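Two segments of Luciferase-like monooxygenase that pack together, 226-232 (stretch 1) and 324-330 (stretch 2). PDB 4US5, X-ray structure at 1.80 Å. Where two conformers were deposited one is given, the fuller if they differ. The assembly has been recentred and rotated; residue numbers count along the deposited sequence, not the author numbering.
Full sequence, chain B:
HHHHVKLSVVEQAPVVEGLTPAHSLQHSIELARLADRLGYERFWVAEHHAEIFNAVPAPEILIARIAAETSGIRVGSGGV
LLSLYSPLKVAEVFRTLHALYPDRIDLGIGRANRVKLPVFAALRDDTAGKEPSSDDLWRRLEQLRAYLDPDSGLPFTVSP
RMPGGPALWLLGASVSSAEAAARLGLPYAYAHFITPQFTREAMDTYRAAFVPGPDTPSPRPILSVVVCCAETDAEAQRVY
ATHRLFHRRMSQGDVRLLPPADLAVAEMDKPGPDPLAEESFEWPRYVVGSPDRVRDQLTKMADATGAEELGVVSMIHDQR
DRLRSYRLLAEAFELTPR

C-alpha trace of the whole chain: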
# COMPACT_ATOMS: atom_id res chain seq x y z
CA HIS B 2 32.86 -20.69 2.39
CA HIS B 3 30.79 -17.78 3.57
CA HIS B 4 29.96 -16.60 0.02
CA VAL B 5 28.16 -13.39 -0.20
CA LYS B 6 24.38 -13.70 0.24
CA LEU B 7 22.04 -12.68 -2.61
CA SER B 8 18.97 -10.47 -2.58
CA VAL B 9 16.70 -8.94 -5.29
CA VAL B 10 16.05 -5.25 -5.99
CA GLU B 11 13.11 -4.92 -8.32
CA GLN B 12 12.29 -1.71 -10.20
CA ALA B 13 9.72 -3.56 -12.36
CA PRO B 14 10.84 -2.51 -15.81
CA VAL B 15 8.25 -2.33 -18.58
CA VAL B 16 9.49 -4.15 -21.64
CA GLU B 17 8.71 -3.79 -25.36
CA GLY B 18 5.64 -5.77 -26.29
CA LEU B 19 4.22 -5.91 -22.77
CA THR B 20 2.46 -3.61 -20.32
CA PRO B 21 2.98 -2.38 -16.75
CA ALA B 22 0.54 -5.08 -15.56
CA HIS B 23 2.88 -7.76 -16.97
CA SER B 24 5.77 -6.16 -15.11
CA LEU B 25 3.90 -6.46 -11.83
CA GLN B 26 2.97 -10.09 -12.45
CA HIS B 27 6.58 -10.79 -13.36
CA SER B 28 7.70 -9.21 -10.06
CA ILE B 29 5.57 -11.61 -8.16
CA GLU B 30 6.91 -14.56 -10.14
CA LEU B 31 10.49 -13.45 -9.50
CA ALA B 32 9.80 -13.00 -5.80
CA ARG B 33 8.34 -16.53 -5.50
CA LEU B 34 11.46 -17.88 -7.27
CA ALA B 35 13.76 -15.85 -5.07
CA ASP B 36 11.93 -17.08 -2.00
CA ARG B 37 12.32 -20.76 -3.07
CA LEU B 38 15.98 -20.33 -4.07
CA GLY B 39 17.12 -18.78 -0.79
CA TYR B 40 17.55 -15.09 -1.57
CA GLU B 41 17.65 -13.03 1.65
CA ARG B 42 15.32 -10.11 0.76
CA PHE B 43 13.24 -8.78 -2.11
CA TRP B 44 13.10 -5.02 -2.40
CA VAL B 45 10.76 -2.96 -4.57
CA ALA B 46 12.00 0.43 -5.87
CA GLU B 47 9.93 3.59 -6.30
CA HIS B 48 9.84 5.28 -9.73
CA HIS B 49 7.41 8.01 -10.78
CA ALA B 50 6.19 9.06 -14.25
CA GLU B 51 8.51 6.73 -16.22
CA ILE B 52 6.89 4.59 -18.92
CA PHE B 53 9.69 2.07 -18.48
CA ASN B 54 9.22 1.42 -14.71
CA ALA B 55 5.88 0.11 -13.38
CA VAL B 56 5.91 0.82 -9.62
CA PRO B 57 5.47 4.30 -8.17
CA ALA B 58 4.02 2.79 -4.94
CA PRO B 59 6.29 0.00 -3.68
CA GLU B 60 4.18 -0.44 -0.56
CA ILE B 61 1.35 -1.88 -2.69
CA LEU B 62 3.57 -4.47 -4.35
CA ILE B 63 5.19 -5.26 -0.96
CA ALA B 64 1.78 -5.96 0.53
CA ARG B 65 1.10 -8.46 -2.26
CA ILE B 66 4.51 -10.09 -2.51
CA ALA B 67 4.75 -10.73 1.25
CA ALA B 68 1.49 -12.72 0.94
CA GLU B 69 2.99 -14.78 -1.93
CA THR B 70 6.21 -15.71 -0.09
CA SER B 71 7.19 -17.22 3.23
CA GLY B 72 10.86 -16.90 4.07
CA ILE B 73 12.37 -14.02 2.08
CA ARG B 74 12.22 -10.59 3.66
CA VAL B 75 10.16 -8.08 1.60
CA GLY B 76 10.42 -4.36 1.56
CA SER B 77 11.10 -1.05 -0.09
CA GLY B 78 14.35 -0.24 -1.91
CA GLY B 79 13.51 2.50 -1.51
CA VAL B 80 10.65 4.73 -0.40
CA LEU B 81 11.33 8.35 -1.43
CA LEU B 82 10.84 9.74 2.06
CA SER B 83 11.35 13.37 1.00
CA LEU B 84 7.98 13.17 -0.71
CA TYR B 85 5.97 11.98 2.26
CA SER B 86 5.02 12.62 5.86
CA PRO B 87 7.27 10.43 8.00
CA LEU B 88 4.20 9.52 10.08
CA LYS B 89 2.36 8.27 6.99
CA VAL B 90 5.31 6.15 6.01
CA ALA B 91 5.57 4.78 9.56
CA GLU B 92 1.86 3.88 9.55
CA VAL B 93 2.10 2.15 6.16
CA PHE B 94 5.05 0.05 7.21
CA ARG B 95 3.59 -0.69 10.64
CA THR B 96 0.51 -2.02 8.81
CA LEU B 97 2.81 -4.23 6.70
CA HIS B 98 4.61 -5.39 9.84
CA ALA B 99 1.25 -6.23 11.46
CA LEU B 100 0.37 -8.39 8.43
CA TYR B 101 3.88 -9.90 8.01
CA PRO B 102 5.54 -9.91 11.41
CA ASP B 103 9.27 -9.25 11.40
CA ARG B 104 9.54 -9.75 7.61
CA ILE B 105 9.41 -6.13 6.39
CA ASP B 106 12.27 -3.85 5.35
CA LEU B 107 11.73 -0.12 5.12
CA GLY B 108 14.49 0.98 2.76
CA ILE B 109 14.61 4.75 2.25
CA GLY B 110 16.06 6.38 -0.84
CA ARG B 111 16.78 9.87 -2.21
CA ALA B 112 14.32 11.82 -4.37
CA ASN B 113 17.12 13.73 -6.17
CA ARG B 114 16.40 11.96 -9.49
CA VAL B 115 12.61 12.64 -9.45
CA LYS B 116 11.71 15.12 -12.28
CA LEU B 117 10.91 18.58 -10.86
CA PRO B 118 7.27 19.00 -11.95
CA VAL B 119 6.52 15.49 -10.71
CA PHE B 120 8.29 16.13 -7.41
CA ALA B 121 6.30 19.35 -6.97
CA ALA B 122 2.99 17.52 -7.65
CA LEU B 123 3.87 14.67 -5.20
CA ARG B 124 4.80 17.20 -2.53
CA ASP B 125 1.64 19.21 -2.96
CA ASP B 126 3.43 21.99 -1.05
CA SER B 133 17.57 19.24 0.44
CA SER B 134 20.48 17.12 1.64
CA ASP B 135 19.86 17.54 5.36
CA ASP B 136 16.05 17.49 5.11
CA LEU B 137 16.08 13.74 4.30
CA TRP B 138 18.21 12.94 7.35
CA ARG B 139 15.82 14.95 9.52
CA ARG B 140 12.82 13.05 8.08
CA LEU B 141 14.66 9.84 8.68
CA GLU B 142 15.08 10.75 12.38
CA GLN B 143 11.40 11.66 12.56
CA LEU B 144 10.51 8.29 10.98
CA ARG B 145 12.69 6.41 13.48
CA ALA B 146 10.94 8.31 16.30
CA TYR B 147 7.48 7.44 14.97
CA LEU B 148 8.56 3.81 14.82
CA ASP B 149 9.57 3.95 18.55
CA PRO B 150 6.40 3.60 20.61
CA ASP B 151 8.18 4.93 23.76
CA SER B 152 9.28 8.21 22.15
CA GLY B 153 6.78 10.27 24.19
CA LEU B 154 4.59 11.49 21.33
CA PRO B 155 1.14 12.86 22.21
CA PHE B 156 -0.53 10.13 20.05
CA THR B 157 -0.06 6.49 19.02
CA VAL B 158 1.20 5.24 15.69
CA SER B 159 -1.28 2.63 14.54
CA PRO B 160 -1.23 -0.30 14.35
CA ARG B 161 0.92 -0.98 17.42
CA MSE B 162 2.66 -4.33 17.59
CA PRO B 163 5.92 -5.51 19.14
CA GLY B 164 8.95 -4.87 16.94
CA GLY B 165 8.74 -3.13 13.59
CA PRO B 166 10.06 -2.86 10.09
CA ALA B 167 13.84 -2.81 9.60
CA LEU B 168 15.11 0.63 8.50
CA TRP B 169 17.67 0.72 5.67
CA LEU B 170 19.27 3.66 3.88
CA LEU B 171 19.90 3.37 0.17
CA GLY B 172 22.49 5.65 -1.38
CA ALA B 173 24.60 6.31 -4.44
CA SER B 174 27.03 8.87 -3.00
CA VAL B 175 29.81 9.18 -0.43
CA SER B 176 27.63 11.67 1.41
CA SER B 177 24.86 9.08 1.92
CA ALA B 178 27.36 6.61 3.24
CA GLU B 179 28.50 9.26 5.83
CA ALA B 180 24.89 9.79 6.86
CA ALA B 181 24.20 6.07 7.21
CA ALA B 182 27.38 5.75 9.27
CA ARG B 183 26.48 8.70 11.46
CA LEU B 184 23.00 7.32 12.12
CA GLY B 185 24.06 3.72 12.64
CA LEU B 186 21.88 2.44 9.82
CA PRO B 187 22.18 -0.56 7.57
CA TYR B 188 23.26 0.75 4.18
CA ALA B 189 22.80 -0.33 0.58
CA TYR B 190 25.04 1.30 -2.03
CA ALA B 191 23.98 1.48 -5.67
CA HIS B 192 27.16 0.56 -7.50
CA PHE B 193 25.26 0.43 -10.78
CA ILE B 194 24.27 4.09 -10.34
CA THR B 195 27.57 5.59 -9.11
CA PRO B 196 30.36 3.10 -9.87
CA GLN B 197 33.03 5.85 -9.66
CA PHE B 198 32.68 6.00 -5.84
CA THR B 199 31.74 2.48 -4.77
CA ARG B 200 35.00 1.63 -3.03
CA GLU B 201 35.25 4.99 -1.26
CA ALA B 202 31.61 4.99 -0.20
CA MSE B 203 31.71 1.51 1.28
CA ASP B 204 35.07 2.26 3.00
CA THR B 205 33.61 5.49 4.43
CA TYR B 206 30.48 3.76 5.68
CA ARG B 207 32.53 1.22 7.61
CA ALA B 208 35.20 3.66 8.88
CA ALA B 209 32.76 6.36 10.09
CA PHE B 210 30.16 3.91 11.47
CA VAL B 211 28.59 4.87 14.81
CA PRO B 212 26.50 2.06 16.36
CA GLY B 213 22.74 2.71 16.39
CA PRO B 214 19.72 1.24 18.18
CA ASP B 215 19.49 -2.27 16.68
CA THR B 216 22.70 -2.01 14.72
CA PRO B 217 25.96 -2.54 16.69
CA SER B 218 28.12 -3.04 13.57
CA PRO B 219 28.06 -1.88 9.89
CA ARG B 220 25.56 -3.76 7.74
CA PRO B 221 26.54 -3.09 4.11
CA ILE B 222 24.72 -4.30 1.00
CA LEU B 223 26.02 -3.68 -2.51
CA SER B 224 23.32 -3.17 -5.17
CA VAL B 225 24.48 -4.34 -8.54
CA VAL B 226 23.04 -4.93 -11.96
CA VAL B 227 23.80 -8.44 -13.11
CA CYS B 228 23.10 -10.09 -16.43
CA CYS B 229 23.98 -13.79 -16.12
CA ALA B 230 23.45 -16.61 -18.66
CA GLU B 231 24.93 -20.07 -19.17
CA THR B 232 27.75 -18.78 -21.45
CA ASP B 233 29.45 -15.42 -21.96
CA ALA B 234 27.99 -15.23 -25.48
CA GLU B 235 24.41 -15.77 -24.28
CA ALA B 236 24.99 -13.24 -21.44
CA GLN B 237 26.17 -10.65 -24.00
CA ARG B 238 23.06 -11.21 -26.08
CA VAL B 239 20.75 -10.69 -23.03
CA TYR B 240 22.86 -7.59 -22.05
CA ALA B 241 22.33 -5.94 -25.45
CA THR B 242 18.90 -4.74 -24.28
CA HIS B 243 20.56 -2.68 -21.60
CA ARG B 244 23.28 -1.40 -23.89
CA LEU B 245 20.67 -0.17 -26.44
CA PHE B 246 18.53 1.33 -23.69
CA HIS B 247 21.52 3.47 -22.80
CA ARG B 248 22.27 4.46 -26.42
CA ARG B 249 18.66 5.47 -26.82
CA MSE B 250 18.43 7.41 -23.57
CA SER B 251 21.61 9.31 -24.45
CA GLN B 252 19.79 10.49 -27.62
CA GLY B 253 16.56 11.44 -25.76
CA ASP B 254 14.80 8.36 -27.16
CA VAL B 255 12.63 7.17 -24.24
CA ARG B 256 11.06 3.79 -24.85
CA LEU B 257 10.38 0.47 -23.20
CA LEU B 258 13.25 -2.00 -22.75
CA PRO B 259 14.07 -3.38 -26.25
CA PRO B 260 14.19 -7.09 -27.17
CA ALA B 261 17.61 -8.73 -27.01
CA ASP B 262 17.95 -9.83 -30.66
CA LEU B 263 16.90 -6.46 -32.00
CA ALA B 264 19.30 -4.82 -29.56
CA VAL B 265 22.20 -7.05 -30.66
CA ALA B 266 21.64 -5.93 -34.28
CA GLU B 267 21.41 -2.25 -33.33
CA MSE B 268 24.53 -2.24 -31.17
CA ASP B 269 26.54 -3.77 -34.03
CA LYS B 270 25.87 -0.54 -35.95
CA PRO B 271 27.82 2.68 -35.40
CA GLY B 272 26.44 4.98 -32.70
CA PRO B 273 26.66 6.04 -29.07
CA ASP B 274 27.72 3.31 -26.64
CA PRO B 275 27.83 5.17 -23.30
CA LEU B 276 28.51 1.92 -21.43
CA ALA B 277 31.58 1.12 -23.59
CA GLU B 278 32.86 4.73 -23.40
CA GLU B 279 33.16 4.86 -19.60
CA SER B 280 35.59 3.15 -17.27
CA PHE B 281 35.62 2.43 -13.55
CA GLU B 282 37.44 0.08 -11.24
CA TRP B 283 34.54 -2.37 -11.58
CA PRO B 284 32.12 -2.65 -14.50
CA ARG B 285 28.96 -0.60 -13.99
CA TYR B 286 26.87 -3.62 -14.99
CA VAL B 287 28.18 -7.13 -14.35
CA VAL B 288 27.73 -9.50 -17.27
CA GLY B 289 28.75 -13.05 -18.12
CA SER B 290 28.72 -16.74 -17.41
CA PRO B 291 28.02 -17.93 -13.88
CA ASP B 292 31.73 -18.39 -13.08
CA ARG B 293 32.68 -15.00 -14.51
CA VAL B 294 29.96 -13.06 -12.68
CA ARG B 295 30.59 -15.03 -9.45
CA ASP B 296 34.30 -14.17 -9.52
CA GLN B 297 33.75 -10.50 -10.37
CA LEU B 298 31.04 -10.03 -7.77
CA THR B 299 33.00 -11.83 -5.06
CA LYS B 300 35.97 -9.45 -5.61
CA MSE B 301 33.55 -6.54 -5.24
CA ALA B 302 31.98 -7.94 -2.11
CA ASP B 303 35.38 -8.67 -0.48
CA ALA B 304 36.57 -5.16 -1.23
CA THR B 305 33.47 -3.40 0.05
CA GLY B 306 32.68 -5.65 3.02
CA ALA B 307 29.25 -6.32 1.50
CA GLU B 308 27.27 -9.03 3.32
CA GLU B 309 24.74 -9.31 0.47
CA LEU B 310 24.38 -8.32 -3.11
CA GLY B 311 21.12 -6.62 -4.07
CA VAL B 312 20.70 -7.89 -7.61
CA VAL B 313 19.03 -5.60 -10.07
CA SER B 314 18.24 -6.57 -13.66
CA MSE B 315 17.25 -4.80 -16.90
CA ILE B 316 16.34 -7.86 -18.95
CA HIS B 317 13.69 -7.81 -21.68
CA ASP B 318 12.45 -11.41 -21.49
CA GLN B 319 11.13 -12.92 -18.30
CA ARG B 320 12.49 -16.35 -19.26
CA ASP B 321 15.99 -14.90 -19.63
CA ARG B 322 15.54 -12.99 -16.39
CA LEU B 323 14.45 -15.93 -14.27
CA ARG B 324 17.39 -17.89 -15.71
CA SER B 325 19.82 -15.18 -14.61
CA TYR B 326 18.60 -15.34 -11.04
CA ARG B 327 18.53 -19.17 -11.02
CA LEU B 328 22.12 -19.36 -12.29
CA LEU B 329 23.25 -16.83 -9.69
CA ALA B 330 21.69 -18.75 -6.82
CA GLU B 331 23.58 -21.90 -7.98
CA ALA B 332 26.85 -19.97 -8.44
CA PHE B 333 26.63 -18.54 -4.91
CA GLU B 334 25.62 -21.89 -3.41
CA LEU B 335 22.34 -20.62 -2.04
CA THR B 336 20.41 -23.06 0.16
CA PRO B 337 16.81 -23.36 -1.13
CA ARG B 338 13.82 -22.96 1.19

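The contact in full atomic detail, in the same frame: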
# COMPACT_ATOMS: atom_id res chain seq x y z
N VAL B 226 23.66 -4.34 -10.82
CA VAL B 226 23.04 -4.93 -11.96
C VAL B 226 23.85 -6.13 -12.41
O VAL B 226 25.11 -6.08 -12.54
CB VAL B 226 22.91 -3.93 -13.12
CG1 VAL B 226 22.58 -4.62 -14.41
CG2 VAL B 226 21.87 -2.90 -12.81
N VAL B 227 23.16 -7.25 -12.61
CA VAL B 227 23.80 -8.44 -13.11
C VAL B 227 22.99 -9.00 -14.26
O VAL B 227 21.76 -9.05 -14.20
CB VAL B 227 23.91 -9.52 -12.03
CG1 VAL B 227 24.62 -10.76 -12.55
CG2 VAL B 227 24.60 -8.97 -10.79
N CYS B 228 23.70 -9.41 -15.30
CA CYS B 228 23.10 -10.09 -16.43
C CYS B 228 23.87 -11.39 -16.65
O CYS B 228 24.99 -11.39 -17.21
CB CYS B 228 23.18 -9.18 -17.65
SG CYS B 228 22.41 -9.85 -19.12
N CYS B 229 23.32 -12.49 -16.13
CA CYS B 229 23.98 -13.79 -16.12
C CYS B 229 23.25 -14.78 -17.06
O CYS B 229 22.01 -14.81 -17.12
CB CYS B 229 24.06 -14.33 -14.71
SG CYS B 229 24.90 -15.92 -14.57
N ALA B 230 24.02 -15.54 -17.83
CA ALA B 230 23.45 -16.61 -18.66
C ALA B 230 24.48 -17.73 -18.70
O ALA B 230 25.55 -17.59 -18.14
CB ALA B 230 23.17 -16.13 -20.05
N GLU B 231 24.11 -18.86 -19.29
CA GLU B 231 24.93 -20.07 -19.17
C GLU B 231 26.33 -19.85 -19.74
O GLU B 231 27.26 -20.42 -19.24
CB GLU B 231 24.24 -21.25 -19.82
CG GLU B 231 24.89 -22.59 -19.48
CD GLU B 231 24.65 -23.04 -18.03
OE1 GLU B 231 23.51 -23.48 -17.74
OE2 GLU B 231 25.60 -22.98 -17.18
N THR B 232 26.44 -19.03 -20.77
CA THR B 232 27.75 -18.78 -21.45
C THR B 232 27.92 -17.28 -21.59
O THR B 232 26.93 -16.54 -21.58
CB THR B 232 27.78 -19.39 -22.87
OG1 THR B 232 26.76 -18.80 -23.67
CG2 THR B 232 27.59 -20.91 -22.84
N ARG B 324 16.15 -17.12 -15.52
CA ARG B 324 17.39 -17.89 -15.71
C ARG B 324 18.58 -17.24 -15.02
O ARG B 324 19.37 -17.92 -14.35
CB ARG B 324 17.74 -18.15 -17.21
CG ARG B 324 17.16 -19.46 -17.75
CD ARG B 324 17.62 -19.85 -19.14
NE ARG B 324 17.15 -18.92 -20.15
CZ ARG B 324 15.98 -19.04 -20.80
NH1 ARG B 324 15.18 -20.08 -20.58
NH2 ARG B 324 15.65 -18.14 -21.71
N SER B 325 18.72 -15.93 -15.22
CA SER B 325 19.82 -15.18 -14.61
C SER B 325 19.83 -15.35 -13.11
O SER B 325 20.86 -15.71 -12.52
CB SER B 325 19.76 -13.69 -15.04
OG SER B 325 20.88 -12.96 -14.52
N TYR B 326 18.66 -15.20 -12.45
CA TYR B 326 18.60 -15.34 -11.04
C TYR B 326 18.80 -16.78 -10.55
O TYR B 326 19.33 -16.98 -9.46
CB TYR B 326 17.27 -14.72 -10.48
CG TYR B 326 17.28 -13.22 -10.47
CD1 TYR B 326 16.86 -12.49 -11.56
CD2 TYR B 326 17.70 -12.50 -9.34
CE1 TYR B 326 16.87 -11.09 -11.56
CE2 TYR B 326 17.72 -11.11 -9.34
CZ TYR B 326 17.31 -10.42 -10.45
OH TYR B 326 17.27 -9.00 -10.43
N ARG B 327 18.31 -17.76 -11.32
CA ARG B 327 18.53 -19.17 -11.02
C ARG B 327 20.02 -19.52 -11.07
O ARG B 327 20.55 -20.14 -10.17
CB ARG B 327 17.82 -20.05 -12.04
CG ARG B 327 16.39 -20.27 -11.75
CD ARG B 327 15.94 -21.61 -12.36
NE ARG B 327 14.51 -21.65 -12.50
CZ ARG B 327 13.70 -22.15 -11.57
NH1 ARG B 327 14.21 -22.67 -10.45
NH2 ARG B 327 12.38 -22.14 -11.77
N LEU B 328 20.68 -19.08 -12.11
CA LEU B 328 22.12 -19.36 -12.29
C LEU B 328 22.95 -18.71 -11.21
O LEU B 328 23.90 -19.31 -10.68
CB LEU B 328 22.59 -18.89 -13.66
CG LEU B 328 22.07 -19.64 -14.87
CD1 LEU B 328 22.42 -18.87 -16.13
CD2 LEU B 328 22.60 -21.08 -14.92
N LEU B 329 22.56 -17.50 -10.79
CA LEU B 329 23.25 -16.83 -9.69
C LEU B 329 23.10 -17.56 -8.34
O LEU B 329 24.06 -17.66 -7.58
CB LEU B 329 22.76 -15.37 -9.53
CG LEU B 329 23.24 -14.36 -10.54
CD1 LEU B 329 22.44 -13.05 -10.41
CD2 LEU B 329 24.73 -14.12 -10.34
N ALA B 330 21.90 -18.02 -8.03
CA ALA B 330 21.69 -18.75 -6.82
C ALA B 330 22.62 -19.98 -6.77
O ALA B 330 23.15 -20.31 -5.71
CB ALA B 330 20.24 -19.20 -6.71
O HOH W 1 20.19 -11.00 -12.77

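The end of a β-strand, residues 226-229, lies across a helix that runs through 324-330. The two axes are nearly perpendicular, at 92°, and approach to 7.5 Å, so the contact is compact: 332 Å² is buried, counting both sides, and most of it belongs to Cys229, Leu328, Ser325 and Leu329. The backbones come closest at Cys229 and Ser325, whose CA atoms are 4.6 Å apart.

Cys229, the last residue of the strand, is the centre of the contact and gives up 78 Å² to the helix. Its CA-to-CB bond points toward the helix, and with chi1 in the t well its sulfur reaches Leu328, SG lying 3.9 Å from Leu328 CB. Behind the sulfur, Cys229 CB is 4.2 Å from Leu329 CG. A short, weakly polar thiol suits this place, for it fills the space beside two leucines and brings no charge into a buried site.

The backbone of the same residue makes a direct hydrogen bond to the helix: Cys229 N donates to Ser325 OG, 3.0 Å away, with an angle of 156° at the hydrogen. Ser325 points its CB sideways to the strand, and its t rotamer places the hydroxyl where this amide can reach it. The strand's carbonyl also lies close to the helix, with Cys229 O 3.4 Å from Ser325 CA in a CA-H...O contact. Water 1 extends the polar patch by donating to Val227 O at 2.9 Å and sitting 2.7 Å from Ser325 OG, so one hydroxyl links the helix to the strand both directly and through solvent. A serine here supplies a polar group to a buried backbone amide with little bulk. Its own backbone remains in the helix, where Ser325 O accepts from Leu329 N at 3.0 Å.

Leu328 matches Cys229 in area, also 78 Å², and spans the sulfur and the chain beyond the strand. Pointing toward stretch 1 in an m,t conformation, it sets CD1 3.5 Å from Ala230 C and 3.6 Å from Glu231 N, so that a methyl group packs on the peptide link between those residues. Glu231, exposed, lies over the leucine's other methyl, its OE1 3.8 Å from Leu328 CD2. This is a packing contact, with the carboxylate left at the surface, and the partly exposed leucine is covered there by the glutamate.

Leu329, one residue on along the helix and likewise m,t, extends the apolar surface back along the strand. Its CD1 meets Val227 CG1 at 3.8 Å. Val227 and Cys229, two residues apart in an extended strand, both point toward the helix, while Cys228 between them points away; this alternation gives the helix a valine and a cysteine to pack on. The branched valine and leucine are buried hydrocarbon, well suited to close the contact beside the serine and its water.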